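Local coordinates for alpha-n-acetylglucosaminidase family protein (PDB 4A41) that binds galactose through a family 32 carbohydrate-binding module of a family 89 alpha-N-acetylglucosaminidase, probably helping to direct the enzyme to galactose-bearing glycans, at residues P39-E44 with T61-V66; K48-G53 with Q71-E76; Y81-F86 with T138-V143; L89-S92 with G97-T100; K115-N120 with K128-N133. One frame throughout, in Å; residues are numbered along the deposited sequence. Where two conformers were deposited one is given.

Contact 1. Residues P39-E44 with T61-V66; sequences PDVGNE and TKYNPV. With GAL (beta-D-galactopyranose), chain C.
Pro39 meets the loop 61-66 first: its CD lies 4.0 Å from CD of Lys62, an apolar touch that holds for one of the two conformers of the lysine. At Asp40 the chain starts to turn: OD1 accepts a hydrogen bond from the backbone N of Gly42 (3.0 Å), an Asx turn. Val41 closes the loop on itself, its N bonded to the carbonyl O of Glu44, while its CG2 comes within 4.3 Å of the Tyr63 hydroxyl. Glu44 ends the segment and makes the polar contacts. Its CG sits between the backbone N and the carbonyl carbon (chi1 73°), and the extended chain beyond brings the carboxylate to the rim of the tyrosine ring. OE2 lies in the ring plane and takes a very short hydrogen bond, 2.4 Å, from Tyr63 OH; the carboxylate plane stands 84° from the ring. The other oxygen, OE1, accepts from O3 of the galactose at 2.6 Å. Tyr63 probably helps to hold the carboxylate for the sugar. It also serves directly: C6 of galactose sits over the centre of one ring face, 3.6 Å above the plane, while His38 stacks on the ring and His60 meets it edge to face. Both segments are loops flanking strand 59-60, one running from strand 31-34 toward it and the other leaving it for strand 71-77.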
# COMPACT_ATOMS: atom_id res chain seq x y z
N PRO A 39 12.95 -5.09 8.20
CA PRO A 39 13.06 -6.56 8.18
C PRO A 39 12.00 -7.23 9.06
O PRO A 39 11.27 -6.54 9.81
CB PRO A 39 14.49 -6.82 8.73
CG PRO A 39 14.92 -5.54 9.36
CD PRO A 39 14.19 -4.43 8.63
N ASP A 40 11.89 -8.55 8.96
CA ASP A 40 10.89 -9.29 9.70
C ASP A 40 11.25 -9.38 11.19
O ASP A 40 12.05 -10.22 11.61
CB ASP A 40 10.74 -10.70 9.13
CG ASP A 40 9.67 -11.51 9.85
OD1 ASP A 40 8.90 -10.96 10.71
OD2 ASP A 40 9.58 -12.70 9.53
N VAL A 41 10.62 -8.51 11.99
CA VAL A 41 10.84 -8.48 13.44
C VAL A 41 9.57 -8.98 14.16
O VAL A 41 9.41 -8.75 15.37
CB VAL A 41 11.26 -7.07 13.92
CG1 VAL A 41 12.60 -6.66 13.34
CG2 VAL A 41 10.19 -6.00 13.57
N GLY A 42 8.68 -9.64 13.41
CA GLY A 42 7.49 -10.35 13.91
C GLY A 42 6.22 -10.07 13.10
O GLY A 42 5.77 -10.88 12.28
N ASN A 43 5.64 -8.92 13.33
CA ASN A 43 4.43 -8.55 12.61
C ASN A 43 4.66 -7.41 11.65
O ASN A 43 3.72 -6.79 11.17
CB ASN A 43 3.36 -8.17 13.63
CG ASN A 43 2.73 -9.38 14.26
OD1 ASN A 43 2.69 -10.48 13.69
ND2 ASN A 43 2.21 -9.17 15.46
N GLU A 44 5.92 -7.14 11.37
CA GLU A 44 6.34 -6.07 10.47
C GLU A 44 7.80 -6.40 10.08
O GLU A 44 8.43 -7.20 10.78
CB GLU A 44 6.23 -4.68 11.18
CG GLU A 44 7.29 -4.41 12.23
CD GLU A 44 7.07 -3.12 13.03
OE1 GLU A 44 5.90 -2.74 13.23
OE2 GLU A 44 8.06 -2.52 13.47
N THR A 61 7.83 0.93 6.59
CA THR A 61 9.07 1.44 6.03
C THR A 61 10.23 1.12 6.99
O THR A 61 10.03 0.99 8.20
CB THR A 61 8.99 2.98 5.79
OG1 THR A 61 8.44 3.63 6.94
CG2 THR A 61 8.10 3.29 4.55
N LYS A 62 11.44 1.03 6.43
CA LYS A 62 12.66 0.76 7.21
C LYS A 62 12.93 1.85 8.23
O LYS A 62 12.89 3.05 7.90
CB LYS A 62 13.85 0.62 6.27
CG LYS A 62 15.24 0.55 6.95
CD LYS A 62 15.34 -0.69 7.81
CE LYS A 62 16.77 -0.91 8.28
NZ LYS A 62 17.60 -1.48 7.20
N TYR A 63 13.20 1.44 9.46
CA TYR A 63 13.59 2.41 10.47
C TYR A 63 14.90 1.95 11.15
O TYR A 63 15.45 0.91 10.78
CB TYR A 63 12.43 2.71 11.42
CG TYR A 63 11.86 1.52 12.14
CD1 TYR A 63 12.38 1.12 13.37
CD2 TYR A 63 10.78 0.80 11.61
CE1 TYR A 63 11.85 0.02 14.04
CE2 TYR A 63 10.23 -0.30 12.27
CZ TYR A 63 10.77 -0.67 13.50
OH TYR A 63 10.25 -1.75 14.18
N ASN A 64 15.39 2.77 12.07
CA ASN A 64 16.72 2.57 12.71
C ASN A 64 17.90 2.40 11.71
O ASN A 64 18.51 1.32 11.62
CB ASN A 64 16.65 1.45 13.78
CG ASN A 64 15.70 1.81 14.96
OD1 ASN A 64 15.47 2.99 15.26
ND2 ASN A 64 15.15 0.79 15.62
N PRO A 65 18.21 3.47 10.93
CA PRO A 65 17.54 4.76 10.95
C PRO A 65 16.43 4.79 9.89
O PRO A 65 16.37 3.91 9.01
CB PRO A 65 18.65 5.73 10.57
CG PRO A 65 19.50 4.95 9.64
CD PRO A 65 19.39 3.50 10.04
N VAL A 66 15.58 5.79 10.01
CA VAL A 66 14.49 5.99 9.07
C VAL A 66 15.01 6.21 7.65
O VAL A 66 16.02 6.90 7.43
CB VAL A 66 13.62 7.18 9.52
CG1 VAL A 66 12.57 7.54 8.47
CG2 VAL A 66 12.95 6.86 10.84
C1 GAL C . 7.39 1.28 17.38
C2 GAL C . 6.25 0.66 16.59
C3 GAL C . 6.85 0.09 15.29
C4 GAL C . 7.61 1.19 14.55
C5 GAL C . 8.67 1.78 15.48
C6 GAL C . 9.47 2.90 14.80
O1 GAL C . 6.83 1.87 18.52
O2 GAL C . 5.59 -0.35 17.34
O3 GAL C . 5.78 -0.45 14.53
O4 GAL C . 6.69 2.21 14.14
O5 GAL C . 7.98 2.31 16.60
O6 GAL C . 10.55 3.34 15.62

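Contact 2. Residues K48-G53 with Q71-E76; sequences KFAIDG and QSITLE. With CA (calcium ion), chain B.
The 3-10 turn at 48-50 and the loop that follows it lie against one face of strand 71-76, with no backbone hydrogen bond between them; the closest CA pair, Ile51 and Leu75, is 8.6 Å apart. This is a loop packed on one sheet of the beta-sandwich of an F5/8 type C domain, and side chains alone bridge the gap. Ile73 and Leu75, alternate residues of the strand, both turn inward to it. The Ile73 chain is extended through both torsions (chi1 176°, chi2 162°), and its CD1 meets the methyl CB of Ala50 at 3.6 Å. One step on, the CG2 branch of Ile51 fits against the fork of Leu75, 3.7 Å from CD2 and 4.0 Å from CD1, the two side chains running past each other in opposite directions. Leu157 of strand 153-160 touches Ala50, Ile73 and Leu75. Segment 48-53 also contributes to a calcium site, completed by Lys54, Thr57, Ala155 and Glu156. Thus the residues on either side of the apolar pair Ala50 and Ile51 hold the ion: the carbonyl O of Phe49 binds calcium at 2.3 Å and OD1 of Asp52 at 2.4 Å.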
# COMPACT_ATOMS: atom_id res chain seq x y z
N LYS A 48 5.51 -7.93 1.77
CA LYS A 48 4.56 -9.02 1.60
C LYS A 48 3.52 -9.13 2.73
O LYS A 48 2.43 -9.70 2.55
CB LYS A 48 5.28 -10.34 1.40
CG LYS A 48 5.96 -10.92 2.62
CD LYS A 48 6.64 -12.23 2.23
CE LYS A 48 7.27 -12.89 3.43
NZ LYS A 48 7.75 -14.28 3.05
N PHE A 49 3.85 -8.55 3.88
CA PHE A 49 2.89 -8.52 4.97
C PHE A 49 1.66 -7.67 4.66
O PHE A 49 0.66 -7.77 5.33
CB PHE A 49 3.53 -8.01 6.26
CG PHE A 49 4.55 -8.93 6.86
CD1 PHE A 49 4.61 -10.29 6.51
CD2 PHE A 49 5.48 -8.44 7.75
CE1 PHE A 49 5.58 -11.13 7.09
CE2 PHE A 49 6.44 -9.29 8.34
CZ PHE A 49 6.47 -10.61 8.01
N ALA A 50 1.73 -6.82 3.63
CA ALA A 50 0.56 -5.98 3.29
C ALA A 50 -0.51 -6.76 2.51
O ALA A 50 -1.58 -6.26 2.28
CB ALA A 50 1.02 -4.72 2.50
N ILE A 51 -0.18 -7.98 2.06
CA ILE A 51 -1.10 -8.74 1.20
C ILE A 51 -1.19 -10.22 1.65
O ILE A 51 -1.31 -11.13 0.82
CB ILE A 51 -0.70 -8.65 -0.30
CG1 ILE A 51 0.77 -9.05 -0.52
CG2 ILE A 51 -1.00 -7.28 -0.87
CD1 ILE A 51 1.05 -9.35 -2.00
N ASP A 52 -1.14 -10.44 2.96
CA ASP A 52 -1.22 -11.81 3.50
C ASP A 52 -2.56 -12.17 4.14
O ASP A 52 -2.72 -13.28 4.69
CB ASP A 52 -0.04 -12.09 4.45
CG ASP A 52 -0.04 -11.18 5.66
OD1 ASP A 52 -0.94 -10.32 5.77
OD2 ASP A 52 0.85 -11.33 6.51
N GLY A 53 -3.54 -11.27 4.04
CA GLY A 53 -4.87 -11.50 4.61
C GLY A 53 -4.90 -11.52 6.13
O GLY A 53 -5.85 -12.02 6.74
N GLN A 71 7.91 7.14 0.45
CA GLN A 71 8.24 5.79 0.09
C GLN A 71 6.94 5.17 -0.40
O GLN A 71 5.87 5.72 -0.18
CB GLN A 71 8.75 4.98 1.28
CG GLN A 71 10.06 5.48 1.93
CD GLN A 71 11.31 5.35 1.05
OE1 GLN A 71 11.41 4.49 0.15
NE2 GLN A 71 12.30 6.20 1.35
N SER A 72 7.07 4.06 -1.11
CA SER A 72 5.91 3.43 -1.75
C SER A 72 5.94 1.91 -1.66
O SER A 72 6.98 1.30 -1.42
CB SER A 72 5.81 3.85 -3.22
OG SER A 72 6.90 3.35 -3.98
N ILE A 73 4.76 1.31 -1.90
CA ILE A 73 4.62 -0.15 -2.00
C ILE A 73 3.89 -0.42 -3.30
O ILE A 73 2.89 0.23 -3.61
CB ILE A 73 3.93 -0.75 -0.74
CG1 ILE A 73 3.70 -2.26 -0.90
CG2 ILE A 73 2.56 -0.06 -0.43
CD1 ILE A 73 3.44 -2.99 0.41
N THR A 74 4.41 -1.37 -4.07
CA THR A 74 3.81 -1.74 -5.36
C THR A 74 3.28 -3.17 -5.31
O THR A 74 3.99 -4.10 -4.87
CB THR A 74 4.85 -1.63 -6.50
OG1 THR A 74 5.26 -0.27 -6.60
CG2 THR A 74 4.23 -2.06 -7.84
N LEU A 75 2.05 -3.35 -5.78
CA LEU A 75 1.47 -4.67 -5.95
C LEU A 75 1.45 -5.02 -7.43
O LEU A 75 0.77 -4.34 -8.22
CB LEU A 75 0.05 -4.68 -5.37
CG LEU A 75 -0.09 -4.19 -3.93
CD1 LEU A 75 -1.56 -4.34 -3.53
CD2 LEU A 75 0.86 -4.90 -2.96
N GLU A 76 2.18 -6.07 -7.79
CA GLU A 76 2.05 -6.65 -9.13
C GLU A 76 0.86 -7.60 -9.03
O GLU A 76 0.85 -8.52 -8.20
CB GLU A 76 3.32 -7.38 -9.51
CG GLU A 76 3.32 -7.97 -10.93
CD GLU A 76 2.90 -9.41 -10.93
OE1 GLU A 76 3.57 -10.23 -10.24
OE2 GLU A 76 1.92 -9.75 -11.63
CA CA B . -1.13 -8.10 6.77

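Contact 3. Residues Y81-F86 with T138-V143; sequences YEINKF and THVKLV
The Phe86 ring is met obliquely by Val140 and Leu142, which approach neither squarely over a face nor at the edge. CG1 of Val140 lies 3.9 Å from ring atom CD1 of Phe86 and is equally near CE1, while at the far end of the ring CZ is 4.1 Å from CB of Leu142. With CG anti to the backbone N (chi1 179°), the phenylalanine reaches straight across to the opposite strand, and its ring spans two inward-facing side chains there. Leu142 crosses it at about a right angle, its CD2 approaching CE2. The other branch of Val140 is used differently: CG2 meets CD1 of Ile83 at 3.5 Å, a close methyl contact between side chains that pass each other in opposite directions. Val140 thus touches both Ile83 and Phe86, one methyl apiece. The His139 imidazole belongs to the outer side of its strand; there Thr138 OG1 lies in the ring plane and shares a hydrogen bond with ND1. Thr138 and His139 both face Ser107 in a classic beta bulge. The two strands run 31° apart with axes 10.2 Å from each other, the spacing of facing sheets in a beta-sandwich. Strand 80-89 lies between 153-160 and 128-137 in one sheet, strand 139-144 between 71-77 and 102-107 in the other, and Leu104 and Leu157 extend the apolar layer between them.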
# COMPACT_ATOMS: atom_id res chain seq x y z
N TYR A 81 -5.62 -6.03 -15.27
CA TYR A 81 -7.03 -5.92 -14.89
C TYR A 81 -7.57 -4.52 -14.99
O TYR A 81 -6.86 -3.54 -14.77
CB TYR A 81 -7.24 -6.44 -13.47
CG TYR A 81 -6.97 -7.91 -13.33
CD1 TYR A 81 -7.95 -8.83 -13.66
CD2 TYR A 81 -5.72 -8.38 -12.89
CE1 TYR A 81 -7.71 -10.21 -13.53
CE2 TYR A 81 -5.48 -9.76 -12.76
CZ TYR A 81 -6.48 -10.65 -13.11
OH TYR A 81 -6.21 -11.99 -12.98
N GLU A 82 -8.85 -4.42 -15.37
CA GLU A 82 -9.58 -3.15 -15.29
C GLU A 82 -10.04 -2.91 -13.87
O GLU A 82 -11.01 -3.52 -13.41
CB GLU A 82 -10.79 -3.14 -16.25
CG GLU A 82 -10.34 -3.06 -17.69
CD GLU A 82 -11.46 -2.70 -18.63
OE2 GLU A 82 -11.17 -1.91 -19.55
N ILE A 83 -9.32 -2.05 -13.17
CA ILE A 83 -9.53 -1.85 -11.74
C ILE A 83 -10.29 -0.58 -11.46
O ILE A 83 -10.21 0.39 -12.23
CB ILE A 83 -8.17 -1.89 -10.97
CG1 ILE A 83 -7.22 -0.77 -11.42
CG2 ILE A 83 -7.55 -3.29 -11.07
CD1 ILE A 83 -6.07 -0.46 -10.39
N ASN A 84 -11.03 -0.58 -10.36
CA ASN A 84 -11.83 0.61 -10.05
C ASN A 84 -11.90 0.96 -8.59
O ASN A 84 -12.58 1.91 -8.24
CB ASN A 84 -13.24 0.43 -10.61
CG ASN A 84 -13.83 -0.85 -10.20
OD1 ASN A 84 -13.96 -1.13 -9.00
ND2 ASN A 84 -14.10 -1.72 -11.18
N LYS A 85 -11.26 0.17 -7.72
CA LYS A 85 -11.29 0.48 -6.29
C LYS A 85 -10.02 -0.05 -5.62
O LYS A 85 -9.42 -1.02 -6.10
CB LYS A 85 -12.57 -0.10 -5.66
CG LYS A 85 -12.73 0.16 -4.15
CD LYS A 85 -14.13 -0.24 -3.69
CE LYS A 85 -14.28 -1.71 -3.42
NZ LYS A 85 -15.54 -2.04 -2.64
N PHE A 86 -9.63 0.60 -4.54
CA PHE A 86 -8.44 0.23 -3.78
C PHE A 86 -8.72 0.48 -2.32
O PHE A 86 -9.27 1.52 -1.98
CB PHE A 86 -7.25 1.08 -4.25
CG PHE A 86 -5.96 0.79 -3.49
CD1 PHE A 86 -5.07 -0.18 -3.95
CD2 PHE A 86 -5.61 1.56 -2.37
CE1 PHE A 86 -3.88 -0.42 -3.30
CE2 PHE A 86 -4.41 1.31 -1.68
CZ PHE A 86 -3.55 0.32 -2.14
N THR A 138 -1.38 -3.61 -14.61
CA THR A 138 -0.71 -4.81 -14.11
C THR A 138 -0.08 -4.61 -12.74
O THR A 138 0.25 -5.59 -12.05
CB THR A 138 0.43 -5.28 -15.06
OG1 THR A 138 1.34 -4.20 -15.32
CG2 THR A 138 -0.18 -5.76 -16.39
N HIS A 139 0.05 -3.35 -12.33
CA HIS A 139 0.71 -2.98 -11.07
C HIS A 139 -0.01 -1.79 -10.50
O HIS A 139 -0.43 -0.89 -11.24
CB HIS A 139 2.17 -2.52 -11.28
CG HIS A 139 3.08 -3.58 -11.82
ND1 HIS A 139 2.99 -4.06 -13.11
CD2 HIS A 139 4.14 -4.21 -11.25
CE1 HIS A 139 3.93 -4.97 -13.30
NE2 HIS A 139 4.63 -5.09 -12.19
N VAL A 140 -0.12 -1.75 -9.17
CA VAL A 140 -0.66 -0.61 -8.43
C VAL A 140 0.33 -0.20 -7.36
O VAL A 140 0.81 -1.05 -6.61
CB VAL A 140 -2.02 -0.97 -7.77
CG1 VAL A 140 -2.57 0.19 -6.94
CG2 VAL A 140 -3.02 -1.38 -8.84
N LYS A 141 0.62 1.09 -7.29
CA LYS A 141 1.63 1.62 -6.38
C LYS A 141 0.94 2.61 -5.45
O LYS A 141 0.34 3.61 -5.87
CB LYS A 141 2.79 2.28 -7.13
CG LYS A 141 3.80 2.97 -6.18
CD LYS A 141 4.85 3.82 -6.91
CE LYS A 141 5.68 3.02 -7.90
NZ LYS A 141 6.77 3.93 -8.41
N LEU A 142 1.04 2.34 -4.16
CA LEU A 142 0.60 3.29 -3.14
C LEU A 142 1.79 4.10 -2.63
O LEU A 142 2.75 3.53 -2.08
CB LEU A 142 -0.09 2.59 -1.96
CG LEU A 142 -0.53 3.52 -0.82
CD1 LEU A 142 -1.59 4.52 -1.24
CD2 LEU A 142 -1.03 2.64 0.35
N VAL A 143 1.75 5.41 -2.88
CA VAL A 143 2.82 6.33 -2.48
C VAL A 143 2.40 7.04 -1.19
O VAL A 143 1.38 7.73 -1.12
CB VAL A 143 3.12 7.39 -3.57
CG1 VAL A 143 4.26 8.29 -3.13
CG2 VAL A 143 3.41 6.75 -4.93

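Contact 4. Residues L89-S92 with G97-T100; sequences LPRS and GNIT. With GAL (beta-D-galactopyranose), chain C.
Asn98 gives up the most surface to this contact, and it faces both Pro90 and Arg91 with its amide oxygen. OD1 stands 3.6 Å from CB of Pro90 and 3.6 Å from CG of Arg91, touching carbon in each case; no direct hydrogen bond joins the segments. Two waters do that instead. One lies 2.8 Å from the backbone N of Arg91, whose hydrogen it accepts, and donates to Asn98 OD1; the second takes a hydrogen from Asn98 ND2 and gives one to the carbonyl O of Arg91. The amide is thereby matched to both backbone polar groups of the arginine, while ND2 also donates to the carbonyl of Asp123, which helps to hold the amide's rotation. These loops lie at the sugar-binding end of the beta-sandwich, where strand 80-89 runs out and strand 99-100 begins. Arg91 crosses the asparagine at about a right angle, then bends at chi3 (-58°) to present its guanidinium to the galactose. Both terminal nitrogens donate to the same hydroxyl, NH1 to O3 at 2.9 Å and NH2 to O3 at 2.8 Å, and O3 lies near the guanidinium plane. NH1 is further held by the carbonyl of Asn96, and His60 and Asn96 hydrogen-bond the same sugar.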
# COMPACT_ATOMS: atom_id res chain seq x y z
N LEU A 89 -6.00 -0.69 4.62
CA LEU A 89 -6.30 -0.96 6.03
C LEU A 89 -5.06 -0.67 6.86
O LEU A 89 -4.01 -1.33 6.69
CB LEU A 89 -6.77 -2.41 6.25
CG LEU A 89 -7.10 -2.76 7.71
CD1 LEU A 89 -8.39 -2.03 8.13
CD2 LEU A 89 -7.26 -4.28 7.88
N PRO A 90 -5.12 0.35 7.74
CA PRO A 90 -4.00 0.65 8.61
C PRO A 90 -3.78 -0.45 9.63
O PRO A 90 -4.67 -1.29 9.89
CB PRO A 90 -4.48 1.89 9.38
CG PRO A 90 -5.50 2.54 8.47
CD PRO A 90 -6.19 1.36 7.83
N ARG A 91 -2.58 -0.41 10.22
CA ARG A 91 -2.28 -1.23 11.40
C ARG A 91 -3.35 -1.00 12.50
O ARG A 91 -4.01 0.05 12.54
CB ARG A 91 -0.89 -0.86 11.91
CG ARG A 91 -0.82 0.50 12.60
CD ARG A 91 0.60 0.91 12.94
NE ARG A 91 1.25 -0.07 13.81
CZ ARG A 91 2.56 -0.10 14.04
NH1 ARG A 91 3.38 0.81 13.52
NH2 ARG A 91 3.07 -1.02 14.87
N SER A 92 -3.44 -1.99 13.39
CA SER A 92 -4.41 -1.94 14.48
C SER A 92 -3.74 -1.72 15.82
O SER A 92 -2.67 -2.25 16.09
CB SER A 92 -5.23 -3.23 14.55
OG SER A 92 -6.34 -3.05 15.42
N GLY A 97 3.10 5.20 11.09
CA GLY A 97 3.02 4.86 9.67
C GLY A 97 1.63 4.96 9.05
O GLY A 97 1.49 4.80 7.83
N ASN A 98 0.61 5.26 9.85
CA ASN A 98 -0.72 5.49 9.27
C ASN A 98 -0.58 6.59 8.23
O ASN A 98 -0.09 7.71 8.53
CB ASN A 98 -1.76 5.87 10.34
CG ASN A 98 -2.25 4.67 11.11
OD1 ASN A 98 -1.71 3.56 10.99
ND2 ASN A 98 -3.26 4.87 11.95
N ILE A 99 -0.94 6.25 6.99
CA ILE A 99 -0.65 7.14 5.88
C ILE A 99 -1.69 8.26 5.84
O ILE A 99 -2.89 7.99 5.84
CB ILE A 99 -0.60 6.36 4.55
CG1 ILE A 99 0.54 5.35 4.58
CG2 ILE A 99 -0.49 7.33 3.35
CD1 ILE A 99 0.49 4.29 3.45
N THR A 100 -1.22 9.51 5.80
CA THR A 100 -2.17 10.64 5.87
C THR A 100 -2.15 11.52 4.63
O THR A 100 -3.04 12.34 4.44
CB THR A 100 -1.91 11.50 7.10
OG1 THR A 100 -0.54 11.89 7.09
CG2 THR A 100 -2.22 10.69 8.39
C1 GAL C . 7.39 1.28 17.38
C2 GAL C . 6.25 0.66 16.59
C3 GAL C . 6.85 0.09 15.29
C4 GAL C . 7.61 1.19 14.55
C5 GAL C . 8.67 1.78 15.48
C6 GAL C . 9.47 2.90 14.80
O1 GAL C . 6.83 1.87 18.52
O2 GAL C . 5.59 -0.35 17.34
O3 GAL C . 5.78 -0.45 14.53
O4 GAL C . 6.69 2.21 14.14
O5 GAL C . 7.98 2.31 16.60
O6 GAL C . 10.55 3.34 15.62
O HOH W 1 -0.92 1.60 9.23
O HOH W 2 -4.22 2.60 13.64

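Contact 5. Residues K115-N120 with K128-N133; sequences KISEGN and KTLKFN
Strands 115-120 and 128-133 face each other without a backbone hydrogen bond between them, their closest CA atoms, Ser117 and Phe132, lying 7.4 Å apart. Each belongs to a different sheet of the beta-sandwich and is the outermost strand of it, so this contact closes one margin of the fold. The main apolar meeting is a CH-pi contact: CD1 of Ile116 stands over one face of the Phe132 ring, 3.7 Å from its centroid and 14° off the ring normal. The methyl is almost centred, CE1 being the nearest ring carbon at 3.6 Å. In Phe132 the first two torsions act together, chi1 of 37° and chi2 of 80° standing the ring up beside the strand with a face turned to the isoleucine. Val106 touches Ile116, and Leu104 touches Phe132. Ile116 and Ser117 both face Leu104 in a classic beta bulge, and with the alternation broken there these consecutive residues both point toward the other sheet. Ser117 uses its hydroxyl: in one of its two conformers OG lies 3.9 Å from CD2 of Leu130 and slightly farther from CD1. In this conformer a water at the edge of the Phe132 ring bridges the sheets, 2.6 Å from Ser117 OG and donating a hydrogen bond to the carbonyl O of Lys131 at 3.2 Å.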
# COMPACT_ATOMS: atom_id res chain seq x y z
N LYS A 115 -0.36 8.58 -12.34
CA LYS A 115 -1.17 8.90 -11.18
C LYS A 115 -2.65 8.81 -11.49
O LYS A 115 -3.16 9.43 -12.45
CB LYS A 115 -0.79 10.27 -10.62
CG LYS A 115 -1.59 10.70 -9.39
CD LYS A 115 -1.08 12.04 -8.79
CE LYS A 115 -1.27 13.19 -9.77
NZ LYS A 115 -0.61 14.42 -9.21
N ILE A 116 -3.37 8.07 -10.65
CA ILE A 116 -4.84 8.01 -10.75
C ILE A 116 -5.66 8.56 -9.57
O ILE A 116 -6.87 8.78 -9.69
CB ILE A 116 -5.34 6.57 -11.12
CG1 ILE A 116 -5.03 5.57 -9.99
CG2 ILE A 116 -4.72 6.16 -12.45
CD1 ILE A 116 -5.83 4.22 -10.13
N SER A 117 -4.99 8.79 -8.44
CA SER A 117 -5.65 9.31 -7.24
C SER A 117 -4.64 9.99 -6.33
O SER A 117 -3.46 9.63 -6.32
CB SER A 117 -6.34 8.17 -6.45
OG SER A 117 -7.23 8.69 -5.48
N GLU A 118 -5.12 10.96 -5.57
CA GLU A 118 -4.30 11.65 -4.57
C GLU A 118 -5.21 12.33 -3.57
O GLU A 118 -6.34 12.69 -3.88
CB GLU A 118 -3.34 12.66 -5.22
CG GLU A 118 -4.06 13.85 -5.84
CD GLU A 118 -3.16 14.69 -6.71
OE1 GLU A 118 -2.01 14.97 -6.32
OE2 GLU A 118 -3.61 15.08 -7.80
N GLY A 119 -4.71 12.48 -2.36
CA GLY A 119 -5.48 13.13 -1.32
C GLY A 119 -4.93 12.93 0.08
O GLY A 119 -3.76 12.53 0.28
N ASN A 120 -5.76 13.31 1.03
CA ASN A 120 -5.45 13.18 2.45
C ASN A 120 -6.35 12.14 3.10
O ASN A 120 -7.52 12.00 2.74
CB ASN A 120 -5.66 14.52 3.18
CG ASN A 120 -4.88 15.67 2.58
OD1 ASN A 120 -5.42 16.78 2.44
ND2 ASN A 120 -3.65 15.43 2.22
N LYS A 128 -9.55 2.82 4.62
CA LYS A 128 -9.60 3.94 3.69
C LYS A 128 -9.85 3.37 2.30
O LYS A 128 -9.11 2.51 1.81
CB LYS A 128 -8.30 4.77 3.70
CG LYS A 128 -7.82 5.30 5.07
CD LYS A 128 -8.97 6.02 5.84
CE LYS A 128 -8.42 6.77 7.08
NZ LYS A 128 -7.68 5.84 8.04
N THR A 129 -10.90 3.88 1.64
CA THR A 129 -11.28 3.36 0.33
C THR A 129 -11.15 4.42 -0.76
O THR A 129 -11.60 5.57 -0.59
CB THR A 129 -12.75 2.87 0.39
OG1 THR A 129 -12.86 1.83 1.37
CG2 THR A 129 -13.23 2.35 -0.96
N LEU A 130 -10.54 4.01 -1.86
CA LEU A 130 -10.45 4.84 -3.08
C LEU A 130 -11.28 4.21 -4.16
O LEU A 130 -11.22 3.01 -4.38
CB LEU A 130 -9.00 4.99 -3.55
CG LEU A 130 -8.01 5.54 -2.52
CD1 LEU A 130 -6.59 5.44 -3.03
CD2 LEU A 130 -8.36 6.98 -2.15
N LYS A 131 -12.08 5.04 -4.83
CA LYS A 131 -12.87 4.58 -5.99
C LYS A 131 -12.55 5.51 -7.12
O LYS A 131 -12.52 6.73 -6.94
CB LYS A 131 -14.36 4.66 -5.69
CG LYS A 131 -14.75 3.71 -4.58
CD LYS A 131 -16.14 4.02 -4.10
CE LYS A 131 -16.61 2.89 -3.20
NZ LYS A 131 -18.08 3.01 -2.92
N PHE A 132 -12.27 4.96 -8.29
CA PHE A 132 -11.76 5.81 -9.38
C PHE A 132 -12.22 5.27 -10.73
O PHE A 132 -12.67 4.14 -10.82
CB PHE A 132 -10.22 5.88 -9.33
CG PHE A 132 -9.58 4.57 -8.93
CD1 PHE A 132 -9.42 3.53 -9.85
CD2 PHE A 132 -9.17 4.38 -7.61
CE1 PHE A 132 -8.86 2.31 -9.47
CE2 PHE A 132 -8.61 3.16 -7.21
CZ PHE A 132 -8.44 2.13 -8.12
N ASN A 133 -12.10 6.11 -11.76
CA ASN A 133 -12.33 5.71 -13.16
C ASN A 133 -11.70 4.35 -13.46
O ASN A 133 -10.51 4.14 -13.18
CB ASN A 133 -11.65 6.72 -14.09
CG ASN A 133 -12.28 8.10 -14.03
OD1 ASN A 133 -13.44 8.26 -13.62
ND2 ASN A 133 -11.52 9.10 -14.47
O HOH W 3 -9.71 7.96 -5.97

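In the fold
All five contacts belong to one beta-sandwich. Contacts 3 and 5 lie between the two sheets, their centres 10 Å apart; strand 80-89 of contact 3 and strand 128-137 of contact 5 are neighbours in one sheet, and contact 5 is nested within the chain loop that contact 3 closes. Contact 2, its centre 12 Å from that of contact 3, joins the same layer through strands 71-77 and 139-144, adjacent in the five-stranded sheet. Contact 4 touches contacts 3 and 5, whereas contact 1 touches neither; their centres are 15 Å apart, yet both converge on one galactose. Contacts 1 and 2 alternate along the chain, and one loop carries both sugar-binding Glu44 and calcium-binding residues.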